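Thioesterase domain protein YiiD (Shewanella oneidensis, PDB 1T82) is a dimeric hotdog-fold protein that probably acts as a thioesterase or acyltransferase on acyl thioesters. Local coordinates at residues M32-L37 against I65-T70; N16-T21 against T72-V77; L79-L84 against S119-G124. One frame throughout, in Å; residues are numbered along the deposited sequence.

Contact 1 of 3, residues M32-L37 against I65-T70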
HETATM    1  N   MSE B  32       6.720  -7.011  -7.791  1.00  7.75           N
HETATM    2  CA  MSE B  32       6.851  -7.433  -6.399  1.00  8.75           C
HETATM    3  C   MSE B  32       6.903  -8.952  -6.246  1.00  7.09           C
HETATM    4  O   MSE B  32       7.161  -9.465  -5.151  1.00  5.80           O
HETATM    5  CB  MSE B  32       5.686  -6.880  -5.569  1.00  8.43           C
HETATM    6  CG  MSE B  32       5.704  -5.378  -5.367  1.00  7.61           C
HETATM    7 SE   MSE B  32       4.289  -4.812  -4.190  1.00 16.41          SE
HETATM    8  CE  MSE B  32       4.714  -2.935  -4.052  1.00 12.33           C
ATOM      9  N   GLN B  33       6.651  -9.664  -7.342  1.00  6.96           N
ATOM     10  CA  GLN B  33       6.663 -11.127  -7.356  1.00  8.13           C
ATOM     11  C   GLN B  33       5.710 -11.742  -6.334  1.00  8.74           C
ATOM     12  O   GLN B  33       6.025 -12.744  -5.688  1.00  9.05           O
ATOM     13  CB  GLN B  33       8.091 -11.642  -7.131  1.00 10.09           C
ATOM     14  CG  GLN B  33       9.054 -11.254  -8.248  1.00 13.14           C
ATOM     15  CD  GLN B  33       8.811 -12.013  -9.547  1.00 17.13           C
ATOM     16  OE1 GLN B  33       7.776 -12.658  -9.727  1.00 18.73           O
ATOM     17  NE2 GLN B  33       9.773 -11.932 -10.464  1.00 18.79           N
ATOM     18  N   ILE B  34       4.538 -11.131  -6.192  1.00  8.04           N
ATOM     19  CA  ILE B  34       3.531 -11.623  -5.259  1.00  8.67           C
ATOM     20  C   ILE B  34       2.849 -12.846  -5.857  1.00 10.20           C
ATOM     21  O   ILE B  34       2.465 -12.845  -7.028  1.00 10.75           O
ATOM     22  CB  ILE B  34       2.478 -10.535  -4.970  1.00  9.27           C
ATOM     23  CG1 ILE B  34       3.177  -9.298  -4.398  1.00 12.57           C
ATOM     24  CG2 ILE B  34       1.419 -11.063  -4.007  1.00  8.93           C
ATOM     25  CD1 ILE B  34       2.274  -8.097  -4.206  1.00 16.51           C
ATOM     26  N   ALA B  35       2.708 -13.895  -5.058  1.00  8.80           N
ATOM     27  CA  ALA B  35       2.072 -15.106  -5.544  1.00 10.16           C
ATOM     28  C   ALA B  35       1.383 -15.871  -4.431  1.00  8.56           C
ATOM     29  O   ALA B  35       1.824 -15.857  -3.286  1.00  8.29           O
ATOM     30  CB  ALA B  35       3.100 -16.001  -6.226  1.00 11.72           C
ATOM     31  N   PRO B  36       0.276 -16.551  -4.759  1.00 10.63           N
ATOM     32  CA  PRO B  36      -0.475 -17.332  -3.773  1.00 11.08           C
ATOM     33  C   PRO B  36       0.325 -18.554  -3.335  1.00 12.35           C
ATOM     34  O   PRO B  36       1.109 -19.106  -4.111  1.00 14.47           O
ATOM     35  CB  PRO B  36      -1.740 -17.735  -4.535  1.00 11.60           C
ATOM     36  CG  PRO B  36      -1.888 -16.658  -5.560  1.00 13.94           C
ATOM     37  CD  PRO B  36      -0.470 -16.456  -6.024  1.00 10.80           C
ATOM     38  N   LEU B  37       0.130 -18.966  -2.088  1.00 11.49           N
ATOM     39  CA  LEU B  37       0.811 -20.138  -1.549  1.00 12.91           C
ATOM     40  C   LEU B  37      -0.158 -21.307  -1.426  1.00 13.11           C
ATOM     41  O   LEU B  37       0.167 -22.436  -1.794  1.00 13.98           O
ATOM     42  CB  LEU B  37       1.400 -19.837  -0.166  1.00 14.55           C
ATOM     43  CG  LEU B  37       2.653 -18.962  -0.082  1.00 15.81           C
ATOM     44  CD1 LEU B  37       2.985 -18.670   1.377  1.00 17.88           C
ATOM     45  CD2 LEU B  37       3.812 -19.674  -0.758  1.00 17.50           C
ATOM     46  N   ILE B  65       4.459  -4.135   1.986  1.00  4.37           N
ATOM     47  CA  ILE B  65       3.708  -4.847   3.011  1.00  3.80           C
ATOM     48  C   ILE B  65       2.216  -4.588   2.778  1.00  4.22           C
ATOM     49  O   ILE B  65       1.422  -5.518   2.696  1.00  3.04           O
ATOM     50  CB  ILE B  65       4.115  -4.366   4.430  1.00  4.66           C
ATOM     51  CG1 ILE B  65       5.546  -4.818   4.737  1.00  6.15           C
ATOM     52  CG2 ILE B  65       3.146  -4.920   5.475  1.00  5.72           C
ATOM     53  CD1 ILE B  65       6.065  -4.345   6.083  1.00  7.50           C
ATOM     54  N   TYR B  66       1.846  -3.317   2.655  1.00  4.18           N
ATOM     55  CA  TYR B  66       0.451  -2.953   2.427  1.00  4.57           C
ATOM     56  C   TYR B  66      -0.087  -3.559   1.138  1.00  4.66           C
ATOM     57  O   TYR B  66      -1.181  -4.132   1.105  1.00  3.81           O
ATOM     58  CB  TYR B  66       0.291  -1.436   2.337  1.00  4.76           C
ATOM     59  CG  TYR B  66      -1.121  -1.001   2.000  1.00  5.23           C
ATOM     60  CD1 TYR B  66      -2.060  -0.761   3.007  1.00  6.36           C
ATOM     61  CD2 TYR B  66      -1.524  -0.840   0.669  1.00  5.41           C
ATOM     62  CE1 TYR B  66      -3.359  -0.363   2.695  1.00  6.50           C
ATOM     63  CE2 TYR B  66      -2.825  -0.450   0.353  1.00  6.11           C
ATOM     64  CZ  TYR B  66      -3.730  -0.212   1.369  1.00  6.73           C
ATOM     65  OH  TYR B  66      -5.006   0.201   1.066  1.00  7.81           O
ATOM     66  N   THR B  67       0.682  -3.431   0.064  1.00  4.72           N
ATOM     67  CA  THR B  67       0.233  -3.947  -1.217  1.00  5.11           C
ATOM     68  C   THR B  67      -0.026  -5.444  -1.210  1.00  4.10           C
ATOM     69  O   THR B  67      -1.048  -5.893  -1.724  1.00  4.77           O
ATOM     70  CB  THR B  67       1.230  -3.606  -2.335  1.00  4.15           C
ATOM     71  OG1 THR B  67       1.312  -2.180  -2.470  1.00  5.35           O
ATOM     72  CG2 THR B  67       0.767  -4.210  -3.656  1.00  6.27           C
ATOM     73  N   ILE B  68       0.879  -6.226  -0.629  1.00  4.89           N
ATOM     74  CA  ILE B  68       0.648  -7.663  -0.611  1.00  5.15           C
ATOM     75  C   ILE B  68      -0.583  -7.997   0.231  1.00  5.36           C
ATOM     76  O   ILE B  68      -1.343  -8.899  -0.111  1.00  4.56           O
ATOM     77  CB  ILE B  68       1.897  -8.453  -0.099  1.00  7.98           C
ATOM     78  CG1 ILE B  68       1.615  -9.955  -0.120  1.00 10.44           C
ATOM     79  CG2 ILE B  68       2.274  -8.016   1.297  1.00  8.87           C
ATOM     80  CD1 ILE B  68       2.865 -10.803   0.070  1.00 15.64           C
HETATM   81  N   MSE B  69      -0.795  -7.261   1.316  1.00  4.05           N
HETATM   82  CA  MSE B  69      -1.955  -7.526   2.157  1.00  3.53           C
HETATM   83  C   MSE B  69      -3.246  -7.152   1.439  1.00  3.82           C
HETATM   84  O   MSE B  69      -4.219  -7.893   1.498  1.00  4.92           O
HETATM   85  CB  MSE B  69      -1.832  -6.777   3.487  1.00  5.38           C
HETATM   86  CG  MSE B  69      -0.645  -7.268   4.297  1.00  7.35           C
HETATM   87 SE   MSE B  69      -0.341  -6.373   5.976  1.00 14.77          SE
HETATM   88  CE  MSE B  69      -1.269  -7.587   7.160  1.00  7.48           C
ATOM     89  N   THR B  70      -3.260  -6.020   0.748  1.00  4.08           N
ATOM     90  CA  THR B  70      -4.473  -5.646   0.047  1.00  6.44           C
ATOM     91  C   THR B  70      -4.769  -6.606  -1.108  1.00  5.57           C
ATOM     92  O   THR B  70      -5.930  -6.899  -1.378  1.00  7.23           O
ATOM     93  CB  THR B  70      -4.430  -4.196  -0.468  1.00 10.55           C
ATOM     94  OG1 THR B  70      -5.731  -3.844  -0.958  1.00 16.18           O
ATOM     95  CG2 THR B  70      -3.410  -4.047  -1.580  1.00 14.65           C
TER
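Met-32, present as selenomethionine, lays the end of its chain across Thr-67, its SE 3.6 Å from the CG2 methyl of that threonine. The two side chains cross at about a right angle, and the terminal methyl CE runs on past the branch point, 3.8 Å from Thr-67 OG1. An extended chain beyond CG carries the selenium this far from the loop. Thr-67 OG1, beside its own backbone N (chi1 -63°), is hydrogen-bonded to Gly-63 O one turn earlier, while the CG2 methyl meets the selenium.

Two residues on, Ile-34 sends both branches to the helix. Its CD1 ends 4.0 Å from Ile-68 CA, against the backbone itself, and its CG2 lies 4.0 Å from Ile-68 CG1. Val-46 of strand 43-47 touches both isoleucines. Gln-33, in the Schellman motif that closes helix 27-31, turns the chain between Met-32 and Ile-34. Thus the entry to edge strand 35-40 is packed on helix 62-84, the central helix of the hotdog fold. With the threonine hydroxyl engaged inside its own helix, what crosses this buried interface is dispersion between aliphatic carbons and selenium.

Contact 2 of 3, residues N16-T21 against T72-V77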
ATOM      1  N   ASN B  16      -3.630 -20.580  -9.669  1.00 13.57           N
ATOM      2  CA  ASN B  16      -2.823 -20.194 -10.818  1.00 13.07           C
ATOM      3  C   ASN B  16      -3.530 -19.075 -11.570  1.00 13.15           C
ATOM      4  O   ASN B  16      -2.896 -18.139 -12.053  1.00 10.62           O
ATOM      5  CB  ASN B  16      -2.595 -21.393 -11.744  1.00 13.85           C
ATOM      6  CG  ASN B  16      -1.476 -22.289 -11.261  1.00 14.82           C
ATOM      7  OD1 ASN B  16      -1.667 -23.485 -11.036  1.00 19.28           O
ATOM      8  ND2 ASN B  16      -0.293 -21.710 -11.097  1.00 15.86           N
ATOM      9  N   ARG B  17      -4.853 -19.183 -11.654  1.00 12.91           N
ATOM     10  CA  ARG B  17      -5.679 -18.190 -12.329  1.00 14.24           C
ATOM     11  C   ARG B  17      -5.558 -16.858 -11.601  1.00 12.41           C
ATOM     12  O   ARG B  17      -5.465 -15.802 -12.223  1.00 12.45           O
ATOM     13  CB  ARG B  17      -7.145 -18.636 -12.323  1.00 16.49           C
ATOM     14  CG  ARG B  17      -8.089 -17.698 -13.056  1.00 22.26           C
ATOM     15  CD  ARG B  17      -8.392 -18.201 -14.456  1.00 25.72           C
ATOM     16  NE  ARG B  17      -9.103 -19.475 -14.430  1.00 27.39           N
ATOM     17  CZ  ARG B  17     -10.319 -19.643 -13.920  1.00 28.94           C
ATOM     18  NH1 ARG B  17     -10.890 -20.841 -13.941  1.00 30.54           N
ATOM     19  NH2 ARG B  17     -10.967 -18.613 -13.392  1.00 29.23           N
ATOM     20  N   LEU B  18      -5.571 -16.917 -10.274  1.00 11.48           N
ATOM     21  CA  LEU B  18      -5.460 -15.712  -9.464  1.00 10.62           C
ATOM     22  C   LEU B  18      -4.108 -15.045  -9.700  1.00 10.40           C
ATOM     23  O   LEU B  18      -4.030 -13.840  -9.937  1.00  9.80           O
ATOM     24  CB  LEU B  18      -5.628 -16.060  -7.979  1.00 10.48           C
ATOM     25  CG  LEU B  18      -5.449 -14.915  -6.977  1.00 10.75           C
ATOM     26  CD1 LEU B  18      -6.417 -13.793  -7.301  1.00 11.23           C
ATOM     27  CD2 LEU B  18      -5.676 -15.424  -5.559  1.00 12.18           C
ATOM     28  N   ARG B  19      -3.044 -15.841  -9.653  1.00 11.14           N
ATOM     29  CA  ARG B  19      -1.689 -15.334  -9.855  1.00 12.39           C
ATOM     30  C   ARG B  19      -1.549 -14.689 -11.243  1.00 11.38           C
ATOM     31  O   ARG B  19      -0.985 -13.605 -11.381  1.00 10.20           O
ATOM     32  CB  ARG B  19      -0.693 -16.488  -9.688  1.00 13.47           C
ATOM     33  CG  ARG B  19       0.756 -16.082  -9.475  1.00 20.12           C
ATOM     34  CD  ARG B  19       1.488 -15.896 -10.783  1.00 23.82           C
ATOM     35  NE  ARG B  19       1.284 -17.014 -11.703  1.00 27.20           N
ATOM     36  CZ  ARG B  19       1.545 -18.288 -11.425  1.00 25.64           C
ATOM     37  NH1 ARG B  19       1.320 -19.221 -12.342  1.00 27.30           N
ATOM     38  NH2 ARG B  19       2.024 -18.634 -10.239  1.00 28.62           N
ATOM     39  N   GLN B  20      -2.077 -15.362 -12.261  1.00 11.23           N
ATOM     40  CA  GLN B  20      -2.022 -14.872 -13.634  1.00 12.32           C
ATOM     41  C   GLN B  20      -2.815 -13.577 -13.787  1.00 11.53           C
ATOM     42  O   GLN B  20      -2.410 -12.670 -14.520  1.00 12.33           O
ATOM     43  CB  GLN B  20      -2.573 -15.936 -14.585  1.00 16.03           C
ATOM     44  CG  GLN B  20      -2.603 -15.532 -16.047  1.00 22.02           C
ATOM     45  CD  GLN B  20      -1.266 -15.019 -16.536  1.00 25.89           C
ATOM     46  OE1 GLN B  20      -0.235 -15.671 -16.365  1.00 29.30           O
ATOM     47  NE2 GLN B  20      -1.275 -13.845 -17.156  1.00 28.96           N
ATOM     48  N   THR B  21      -3.943 -13.497 -13.090  1.00 11.48           N
ATOM     49  CA  THR B  21      -4.786 -12.308 -13.138  1.00 11.63           C
ATOM     50  C   THR B  21      -4.007 -11.126 -12.573  1.00 10.70           C
ATOM     51  O   THR B  21      -4.038 -10.032 -13.132  1.00 10.63           O
ATOM     52  CB  THR B  21      -6.073 -12.503 -12.315  1.00 12.07           C
ATOM     53  OG1 THR B  21      -6.839 -13.581 -12.873  1.00 13.48           O
ATOM     54  CG2 THR B  21      -6.912 -11.231 -12.318  1.00 13.80           C
ATOM     55  N   THR B  72      -4.021  -9.740  -1.119  1.00  6.56           N
ATOM     56  CA  THR B  72      -4.448 -10.990  -0.508  1.00  6.71           C
ATOM     57  C   THR B  72      -5.941 -10.903  -0.180  1.00  6.14           C
ATOM     58  O   THR B  72      -6.691 -11.845  -0.429  1.00  5.01           O
ATOM     59  CB  THR B  72      -3.619 -11.301   0.763  1.00  7.10           C
ATOM     60  OG1 THR B  72      -2.261 -11.556   0.384  1.00  7.70           O
ATOM     61  CG2 THR B  72      -4.164 -12.531   1.484  1.00  8.27           C
ATOM     62  N   GLY B  73      -6.367  -9.761   0.353  1.00  6.79           N
ATOM     63  CA  GLY B  73      -7.772  -9.575   0.671  1.00  5.85           C
ATOM     64  C   GLY B  73      -8.583  -9.591  -0.612  1.00  5.46           C
ATOM     65  O   GLY B  73      -9.593 -10.289  -0.720  1.00  4.90           O
ATOM     66  N   TRP B  74      -8.129  -8.818  -1.597  1.00  4.58           N
ATOM     67  CA  TRP B  74      -8.792  -8.746  -2.895  1.00  6.70           C
ATOM     68  C   TRP B  74      -8.889 -10.160  -3.473  1.00  7.14           C
ATOM     69  O   TRP B  74      -9.944 -10.575  -3.963  1.00  7.19           O
ATOM     70  CB  TRP B  74      -7.975  -7.853  -3.840  1.00  8.48           C
ATOM     71  CG  TRP B  74      -8.632  -7.580  -5.166  1.00  9.04           C
ATOM     72  CD1 TRP B  74      -9.409  -6.506  -5.491  1.00 11.13           C
ATOM     73  CD2 TRP B  74      -8.562  -8.396  -6.340  1.00 11.14           C
ATOM     74  NE1 TRP B  74      -9.828  -6.603  -6.801  1.00 13.17           N
ATOM     75  CE2 TRP B  74      -9.322  -7.755  -7.343  1.00 12.16           C
ATOM     76  CE3 TRP B  74      -7.932  -9.611  -6.641  1.00 10.17           C
ATOM     77  CZ2 TRP B  74      -9.469  -8.288  -8.630  1.00 13.29           C
ATOM     78  CZ3 TRP B  74      -8.076 -10.141  -7.919  1.00 11.22           C
ATOM     79  CH2 TRP B  74      -8.841  -9.477  -8.898  1.00 12.84           C
ATOM     80  N   GLY B  75      -7.781 -10.895  -3.396  1.00  6.68           N
ATOM     81  CA  GLY B  75      -7.740 -12.252  -3.915  1.00  7.67           C
ATOM     82  C   GLY B  75      -8.740 -13.182  -3.263  1.00  7.01           C
ATOM     83  O   GLY B  75      -9.298 -14.065  -3.920  1.00  7.10           O
HETATM   84  N   MSE B  76      -8.974 -12.998  -1.967  1.00  7.70           N
HETATM   85  CA  MSE B  76      -9.934 -13.842  -1.274  1.00  6.83           C
HETATM   86  C   MSE B  76     -11.342 -13.575  -1.798  1.00  6.71           C
HETATM   87  O   MSE B  76     -12.102 -14.513  -2.029  1.00  5.07           O
HETATM   88  CB  MSE B  76      -9.891 -13.605   0.239  1.00  9.92           C
HETATM   89  CG  MSE B  76     -10.930 -14.421   1.006  1.00 10.73           C
HETATM   90 SE   MSE B  76     -10.800 -16.329   0.674  1.00 19.58          SE
HETATM   91  CE  MSE B  76      -9.810 -16.834   2.258  1.00 12.06           C
ATOM     92  N   VAL B  77     -11.696 -12.305  -1.985  1.00  6.93           N
ATOM     93  CA  VAL B  77     -13.027 -11.997  -2.495  1.00  6.59           C
ATOM     94  C   VAL B  77     -13.169 -12.588  -3.889  1.00  6.88           C
ATOM     95  O   VAL B  77     -14.199 -13.176  -4.228  1.00  7.43           O
ATOM     96  CB  VAL B  77     -13.288 -10.481  -2.585  1.00  4.36           C
ATOM     97  CG1 VAL B  77     -14.723 -10.234  -3.060  1.00  8.92           C
ATOM     98  CG2 VAL B  77     -13.059  -9.831  -1.232  1.00  5.39           C
TER
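Thr-21 grips the carbonyl O of Arg-17 twice: its OG1 donates at 2.7 Å and its backbone N at 2.9 Å to this same Arg-17 O. The two donors arrive from opposite faces of the carbonyl plane, the hydroxyl standing 36° out of it. The hydroxyl bond helps hold chi1 of Thr-21 (-62°), which turns CG2 toward the other helix, where this methyl comes 4.3 Å from CH2 of Trp-74 at an oblique angle to the ring.

Leu-18, one turn back, makes the closer approach. With CG anti to the backbone N, both methyls of its fork close on Gly-75 CA, CD1 at 3.9 Å and CD2 at 4.1 Å. The same CD1 also meets the edge of the indole near its plane, 4.1 Å from Trp-74 CZ3. Here the N-terminal helix 12-25 lies against the long helix of the hotdog fold, 62-84; the axes of segments 16-21 and 72-77 approach to 11.1 Å, their directions 129° from each other. At that spacing the leucine spans the gap, and Gly-75, lacking a side chain, lets it reach the backbone. Trp-74 is held at its other end by a hydrogen bond from NE1 to Ile-90 O, and its ring also meets those of Trp-22 and Trp-78. Pro-36 of strand 35-40 packs on Leu-18 as well.

Contact 3 of 3, residues L79-L84 against S119-G124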
ATOM      1  N   LEU B  79     -11.632 -15.167  -5.192  1.00  6.20           N
ATOM      2  CA  LEU B  79     -11.765 -16.618  -5.088  1.00  7.47           C
ATOM      3  C   LEU B  79     -13.176 -17.036  -4.722  1.00  7.32           C
ATOM      4  O   LEU B  79     -13.730 -17.959  -5.321  1.00  7.29           O
ATOM      5  CB  LEU B  79     -10.792 -17.167  -4.041  1.00  6.49           C
ATOM      6  CG  LEU B  79      -9.320 -17.263  -4.456  1.00  7.86           C
ATOM      7  CD1 LEU B  79      -8.454 -17.501  -3.233  1.00  9.45           C
ATOM      8  CD2 LEU B  79      -9.147 -18.392  -5.465  1.00 11.71           C
ATOM      9  N   GLN B  80     -13.759 -16.363  -3.736  1.00  6.85           N
ATOM     10  CA  GLN B  80     -15.111 -16.698  -3.312  1.00  8.32           C
ATOM     11  C   GLN B  80     -16.102 -16.459  -4.447  1.00  9.12           C
ATOM     12  O   GLN B  80     -17.063 -17.211  -4.603  1.00  9.80           O
ATOM     13  CB  GLN B  80     -15.496 -15.883  -2.075  1.00  8.87           C
ATOM     14  CG  GLN B  80     -14.687 -16.225  -0.820  1.00  9.60           C
ATOM     15  CD  GLN B  80     -14.802 -17.684  -0.408  1.00  9.10           C
ATOM     16  OE1 GLN B  80     -15.829 -18.326  -0.636  1.00  9.48           O
ATOM     17  NE2 GLN B  80     -13.754 -18.209   0.220  1.00 10.08           N
ATOM     18  N   GLN B  81     -15.868 -15.417  -5.245  1.00 10.25           N
ATOM     19  CA  GLN B  81     -16.752 -15.129  -6.368  1.00  9.95           C
ATOM     20  C   GLN B  81     -16.614 -16.219  -7.422  1.00  9.98           C
ATOM     21  O   GLN B  81     -17.601 -16.641  -8.019  1.00 10.41           O
ATOM     22  CB  GLN B  81     -16.429 -13.761  -6.977  1.00  9.49           C
ATOM     23  CG  GLN B  81     -16.728 -12.612  -6.035  1.00 11.00           C
ATOM     24  CD  GLN B  81     -16.587 -11.253  -6.686  1.00 11.15           C
ATOM     25  OE1 GLN B  81     -16.166 -11.137  -7.838  1.00 15.86           O
ATOM     26  NE2 GLN B  81     -16.935 -10.214  -5.945  1.00 11.94           N
ATOM     27  N   GLN B  82     -15.389 -16.681  -7.646  1.00  9.62           N
ATOM     28  CA  GLN B  82     -15.167 -17.737  -8.624  1.00 10.43           C
ATOM     29  C   GLN B  82     -15.896 -19.007  -8.201  1.00 10.66           C
ATOM     30  O   GLN B  82     -16.496 -19.691  -9.029  1.00 11.18           O
ATOM     31  CB  GLN B  82     -13.672 -18.031  -8.766  1.00 11.20           C
ATOM     32  CG  GLN B  82     -12.867 -16.892  -9.369  1.00 16.60           C
ATOM     33  CD  GLN B  82     -13.234 -16.625 -10.817  1.00 20.81           C
ATOM     34  OE1 GLN B  82     -13.162 -17.519 -11.661  1.00 25.08           O
ATOM     35  NE2 GLN B  82     -13.617 -15.390 -11.113  1.00 23.34           N
ATOM     36  N   LEU B  83     -15.850 -19.320  -6.908  1.00 10.83           N
ATOM     37  CA  LEU B  83     -16.507 -20.520  -6.396  1.00 12.05           C
ATOM     38  C   LEU B  83     -18.019 -20.513  -6.616  1.00 14.00           C
ATOM     39  O   LEU B  83     -18.625 -21.567  -6.823  1.00 14.56           O
ATOM     40  CB  LEU B  83     -16.191 -20.702  -4.905  1.00 12.26           C
ATOM     41  CG  LEU B  83     -14.736 -21.074  -4.585  1.00 13.11           C
ATOM     42  CD1 LEU B  83     -14.523 -21.105  -3.075  1.00 13.93           C
ATOM     43  CD2 LEU B  83     -14.412 -22.426  -5.202  1.00 15.05           C
ATOM     44  N   LEU B  84     -18.622 -19.328  -6.579  1.00 15.15           N
ATOM     45  CA  LEU B  84     -20.065 -19.184  -6.779  1.00 15.07           C
ATOM     46  C   LEU B  84     -20.399 -18.884  -8.233  1.00 16.61           C
ATOM     47  O   LEU B  84     -21.571 -18.842  -8.616  1.00 15.90           O
ATOM     48  CB  LEU B  84     -20.605 -18.052  -5.906  1.00 16.94           C
ATOM     49  CG  LEU B  84     -20.634 -18.285  -4.399  1.00 17.89           C
ATOM     50  CD1 LEU B  84     -21.099 -17.021  -3.702  1.00 20.59           C
ATOM     51  CD2 LEU B  84     -21.561 -19.450  -4.081  1.00 20.15           C
ATOM     52  N   SER B 119     -24.858 -13.256  -1.797  1.00 17.49           N
ATOM     53  CA  SER B 119     -26.098 -13.368  -2.564  1.00 19.19           C
ATOM     54  C   SER B 119     -26.517 -12.067  -3.257  1.00 19.15           C
ATOM     55  O   SER B 119     -27.049 -12.102  -4.367  1.00 18.69           O
ATOM     56  CB  SER B 119     -27.243 -13.885  -1.676  1.00 18.18           C
ATOM     57  OG  SER B 119     -27.518 -13.013  -0.594  1.00 24.09           O
ATOM     58  N   PRO B 120     -26.288 -10.904  -2.619  1.00 19.97           N
ATOM     59  CA  PRO B 120     -26.672  -9.640  -3.257  1.00 20.26           C
ATOM     60  C   PRO B 120     -26.117  -9.506  -4.676  1.00 20.52           C
ATOM     61  O   PRO B 120     -26.782  -8.975  -5.563  1.00 19.43           O
ATOM     62  CB  PRO B 120     -26.100  -8.593  -2.306  1.00 21.97           C
ATOM     63  CG  PRO B 120     -26.274  -9.247  -0.977  1.00 21.20           C
ATOM     64  CD  PRO B 120     -25.805 -10.664  -1.246  1.00 20.82           C
ATOM     65  N   LEU B 121     -24.896  -9.989  -4.884  1.00 20.71           N
ATOM     66  CA  LEU B 121     -24.273  -9.924  -6.201  1.00 21.73           C
ATOM     67  C   LEU B 121     -25.105 -10.689  -7.220  1.00 23.33           C
ATOM     68  O   LEU B 121     -25.219 -10.281  -8.376  1.00 23.13           O
ATOM     69  CB  LEU B 121     -22.865 -10.516  -6.156  1.00 21.13           C
ATOM     70  CG  LEU B 121     -21.826  -9.749  -5.343  1.00 20.63           C
ATOM     71  CD1 LEU B 121     -20.507 -10.499  -5.395  1.00 20.11           C
ATOM     72  CD2 LEU B 121     -21.668  -8.339  -5.902  1.00 21.11           C
ATOM     73  N   GLN B 122     -25.683 -11.801  -6.779  1.00 25.41           N
ATOM     74  CA  GLN B 122     -26.509 -12.644  -7.636  1.00 27.36           C
ATOM     75  C   GLN B 122     -27.888 -12.015  -7.818  1.00 28.03           C
ATOM     76  O   GLN B 122     -28.744 -12.560  -8.515  1.00 29.38           O
ATOM     77  CB  GLN B 122     -26.647 -14.037  -7.011  1.00 28.58           C
ATOM     78  CG  GLN B 122     -25.313 -14.720  -6.714  1.00 29.02           C
ATOM     79  CD  GLN B 122     -25.464 -15.978  -5.874  1.00 30.19           C
ATOM     80  OE1 GLN B 122     -25.956 -15.929  -4.746  1.00 30.31           O
ATOM     81  NE2 GLN B 122     -25.035 -17.112  -6.419  1.00 28.29           N
ATOM     82  N   ARG B 123     -28.090 -10.863  -7.184  1.00 28.19           N
ATOM     83  CA  ARG B 123     -29.352 -10.134  -7.253  1.00 28.83           C
ATOM     84  C   ARG B 123     -29.159  -8.852  -8.055  1.00 28.54           C
ATOM     85  O   ARG B 123     -30.116  -8.129  -8.327  1.00 29.35           O
ATOM     86  CB  ARG B 123     -29.824  -9.766  -5.844  1.00 28.91           C
ATOM     87  CG  ARG B 123     -31.239 -10.197  -5.501  1.00 31.02           C
ATOM     88  CD  ARG B 123     -31.243 -11.538  -4.783  1.00 30.29           C
ATOM     89  NE  ARG B 123     -30.400 -11.517  -3.590  1.00 32.12           N
ATOM     90  CZ  ARG B 123     -30.575 -10.701  -2.555  1.00 31.79           C
ATOM     91  NH1 ARG B 123     -29.751 -10.758  -1.517  1.00 31.26           N
ATOM     92  NH2 ARG B 123     -31.576  -9.830  -2.553  1.00 33.24           N
ATOM     93  N   GLY B 124     -27.913  -8.571  -8.423  1.00 28.49           N
ATOM     94  CA  GLY B 124     -27.617  -7.365  -9.172  1.00 28.38           C
ATOM     95  C   GLY B 124     -27.373  -6.198  -8.233  1.00 28.34           C
ATOM     96  O   GLY B 124     -27.522  -5.038  -8.615  1.00 28.92           O
TER
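Gln-81 and Leu-121 form the close, buried half of this contact, their side chains crossing at about a right angle. The glutamine chain is extended beyond CG (chi2 -172°), which carries its amide from the flank of the helix to the leucine; Gln-81 CD stands 4.2 Å from Leu-121 CD1, and the end of the amide comes nearer still. Leu-121 presents a single methyl, CD1, to this polar group, so the meeting is one of van der Waals contact. Val-86 touches Gln-81 and Pro-153 touches Leu-121, adding to the cover over this half.

Within the hotdog fold the contact joins the C-terminal part of helix 62-84 to the loop between antiparallel strands 108-112 and 127-137. Even the nearest CA atoms, those of Gln-81 and Leu-121, are 9.1 Å apart, and the gap is bridged largely by side chains.

Toward solvent the fit is much looser. Leu-84 and Gln-122, both exposed, face each other without a bond: Gln-122 NE2 lies 4.5 Å from Leu-84 O and 4.6 Å from Leu-84 CB, too far for a hydrogen bond. Val-86 also touches Gln-122, so the same residue flanks both halves. The loop has its own internal ties, among them the backbone bond from Arg-123 N to Pro-120 O at 2.8 Å and a weak side-chain hydrogen bond from Arg-123 NH1 to Ser-119 OG at 3.3 Å, the oxygen lying in the guanidinium plane at its edge.

Overall arrangement
Helix 62-84 takes part in all three contacts, which sample it from its early turns to its last. Contacts 1 and 2 both lie near the centre of the subunit, their own centres about 10 Å apart. Contact 1 is fully buried and wholly apolar across its interface; close by, Tyr-66 stacks on Tyr-66 of the second subunit. Contact 2 is partly buried and brings in aromatic packing. These two adjoin, Ala-35 and Pro-36 of contact 1 packing on Arg-19 of contact 2. Contact 3 lies at the periphery, its centre about 24 Å from that of contact 1, with a sparse, mixed polar and apolar character; a weak hydrogen bond from Arg-17 to Gln-82 ties it to contact 2.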